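Local coordinates for putative GGDEF domain membrane protein (Pseudomonas fluorescens, PDB 5EUH) that probably makes the second messenger cyclic di-GMP from two GTP molecules through its GGDEF domain, which here holds the bound product, at residues L33-I38 with G126-T131. Sequence-based numbering, arbitrary orientation.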
loop_
_atom_site.group_PDB
_atom_site.type_symbol
_atom_site.label_atom_id
_atom_site.label_comp_id
_atom_site.label_asym_id
_atom_site.label_seq_id
_atom_site.Cartn_x
_atom_site.Cartn_y
_atom_site.Cartn_z
ATOM N N LEU A 33 11.098 3.594 -9.588
ATOM C CA LEU A 33 10.555 3.851 -8.260
ATOM C C LEU A 33 9.048 3.645 -8.311
ATOM O O LEU A 33 8.344 4.375 -9.017
ATOM C CB LEU A 33 10.896 5.270 -7.799
ATOM C CG LEU A 33 10.280 5.726 -6.479
ATOM C CD1 LEU A 33 10.878 4.959 -5.315
ATOM C CD2 LEU A 33 10.467 7.221 -6.300
ATOM N N SER A 34 8.556 2.659 -7.565
ATOM C CA SER A 34 7.149 2.289 -7.574
ATOM C C SER A 34 6.479 2.679 -6.264
ATOM O O SER A 34 7.112 2.715 -5.206
ATOM C CB SER A 34 6.976 0.787 -7.807
ATOM O OG SER A 34 7.453 0.413 -9.086
ATOM N N LEU A 35 5.185 2.969 -6.350
ATOM C CA LEU A 35 4.358 3.271 -5.195
ATOM C C LEU A 35 3.189 2.299 -5.127
ATOM O O LEU A 35 2.698 1.824 -6.152
ATOM C CB LEU A 35 3.819 4.701 -5.249
ATOM C CG LEU A 35 4.529 5.760 -4.413
ATOM C CD1 LEU A 35 5.983 5.884 -4.825
ATOM C CD2 LEU A 35 3.808 7.085 -4.565
ATOM N N LEU A 36 2.748 2.014 -3.905
ATOM C CA LEU A 36 1.565 1.203 -3.662
ATOM C C LEU A 36 0.639 1.955 -2.723
ATOM O O LEU A 36 1.075 2.440 -1.675
ATOM C CB LEU A 36 1.916 -0.157 -3.052
ATOM C CG LEU A 36 2.806 -1.133 -3.817
ATOM C CD1 LEU A 36 2.770 -2.486 -3.131
ATOM C CD2 LEU A 36 2.380 -1.255 -5.263
ATOM N N MET A 37 -0.632 2.056 -3.099
ATOM C CA MET A 37 -1.671 2.604 -2.238
ATOM C C MET A 37 -2.643 1.482 -1.911
ATOM O O MET A 37 -3.277 0.926 -2.812
ATOM C CB MET A 37 -2.391 3.771 -2.908
ATOM C CG MET A 37 -1.509 4.968 -3.172
ATOM S SD MET A 37 -1.008 5.813 -1.665
ATOM C CE MET A 37 -0.064 7.161 -2.369
ATOM N N ILE A 38 -2.750 1.148 -0.632
ATOM C CA ILE A 38 -3.484 -0.028 -0.180
ATOM C C ILE A 38 -4.567 0.440 0.779
ATOM O O ILE A 38 -4.275 0.831 1.916
ATOM C CB ILE A 38 -2.560 -1.052 0.489
ATOM C CG1 ILE A 38 -1.398 -1.397 -0.444
ATOM C CG2 ILE A 38 -3.335 -2.298 0.868
ATOM C CD1 ILE A 38 -0.330 -2.234 0.195
ATOM N N GLY A 126 -3.556 0.397 -5.697
ATOM C CA GLY A 126 -3.178 1.180 -6.868
ATOM C C GLY A 126 -1.687 1.317 -6.948
ATOM O O GLY A 126 -1.010 1.512 -5.931
ATOM N N ILE A 127 -1.143 1.221 -8.164
ATOM C CA ILE A 127 0.292 1.217 -8.400
ATOM C C ILE A 127 0.644 2.317 -9.392
ATOM O O ILE A 127 -0.026 2.479 -10.418
ATOM C CB ILE A 127 0.780 -0.148 -8.930
ATOM C CG1 ILE A 127 0.218 -1.296 -8.096
ATOM C CG2 ILE A 127 2.301 -0.196 -8.964
ATOM C CD1 ILE A 127 0.802 -2.636 -8.456
ATOM N N SER A 128 1.700 3.066 -9.085
ATOM C CA SER A 128 2.341 3.965 -10.032
ATOM C C SER A 128 3.836 3.680 -10.024
ATOM O O SER A 128 4.373 3.118 -9.069
ATOM C CB SER A 128 2.075 5.438 -9.703
ATOM O OG SER A 128 2.659 5.801 -8.468
ATOM N N THR A 129 4.511 4.070 -11.103
ATOM C CA THR A 129 5.919 3.729 -11.272
ATOM C C THR A 129 6.621 4.797 -12.093
ATOM O O THR A 129 6.180 5.122 -13.199
ATOM C CB THR A 129 6.079 2.368 -11.956
ATOM O OG1 THR A 129 5.361 1.372 -11.223
ATOM C CG2 THR A 129 7.547 1.977 -12.034
ATOM N N TRP A 130 7.716 5.324 -11.555
ATOM C CA TRP A 130 8.574 6.247 -12.284
ATOM C C TRP A 130 9.711 5.465 -12.928
ATOM O O TRP A 130 10.302 4.589 -12.293
ATOM C CB TRP A 130 9.132 7.322 -11.351
ATOM C CG TRP A 130 10.101 8.245 -12.015
ATOM C CD1 TRP A 130 9.816 9.431 -12.621
ATOM C CD2 TRP A 130 11.515 8.060 -12.140
ATOM N NE1 TRP A 130 10.962 9.996 -13.119
ATOM C CE2 TRP A 130 12.021 9.173 -12.836
ATOM C CE3 TRP A 130 12.404 7.060 -11.732
ATOM C CZ2 TRP A 130 13.373 9.315 -13.133
ATOM C CZ3 TRP A 130 13.740 7.201 -12.029
ATOM C CH2 TRP A 130 14.214 8.318 -12.721
ATOM N N THR A 131 10.008 5.770 -14.186
ATOM C CA THR A 131 11.121 5.147 -14.881
ATOM C C THR A 131 12.069 6.227 -15.385
ATOM O O THR A 131 11.737 7.413 -15.408
ATOM C CB THR A 131 10.647 4.259 -16.039
ATOM O OG1 THR A 131 10.008 5.061 -17.038
ATOM C CG2 THR A 131 9.673 3.202 -15.536
#
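Leu33 N lies at the edge of the Trp130 indole, near the plane of the ring, and Trp23 of helix 12-29 meets the same indole edge to face. CG of Trp130 stands anti to the backbone N (chi1 176°), and this broad, flat side chain also packs on Ala26 and Gln27 of that helix. The main chains of Leu33 and Trp130 form a hydrogen-bonded antiparallel pair, with Trp130 N 2.8 Å from Leu33 O. Further along, Leu35 N lies 2.8 Å from Ser128 O, while the return bond from Ser128 N to Leu35 O is weak at 3.3 Å. Gly126 has no side chain beside Met37, and main-chain bonds join the two, Met37 N 2.9 Å from Gly126 O. These are adjacent strands inside the GGDEF domain's five-stranded mixed sheet, 33-40 at its middle, with helices on both faces. Leu35, Met37 and Ser128 face helix 138-154; there the small Ser128 side chain sits beside Leu35, OG 3.6 Å from Leu35 CB, its buried hydroxyl satisfied by Leu141 O. On the other face Leu36 and Ile127 run alongside each other, branches directed alike, with Leu36 CD2 3.6 Å from Ile127 CG1, and Ile127 also packs on Ala97 and Ala101 of helix 94-109. Nearer the cyclic di-GMP site, Thr129 OG1 donates to Ser34 OG at 3.1 Å, and Ser34 OG also bonds to the carbonyl of Thr92, a ligand-binding residue.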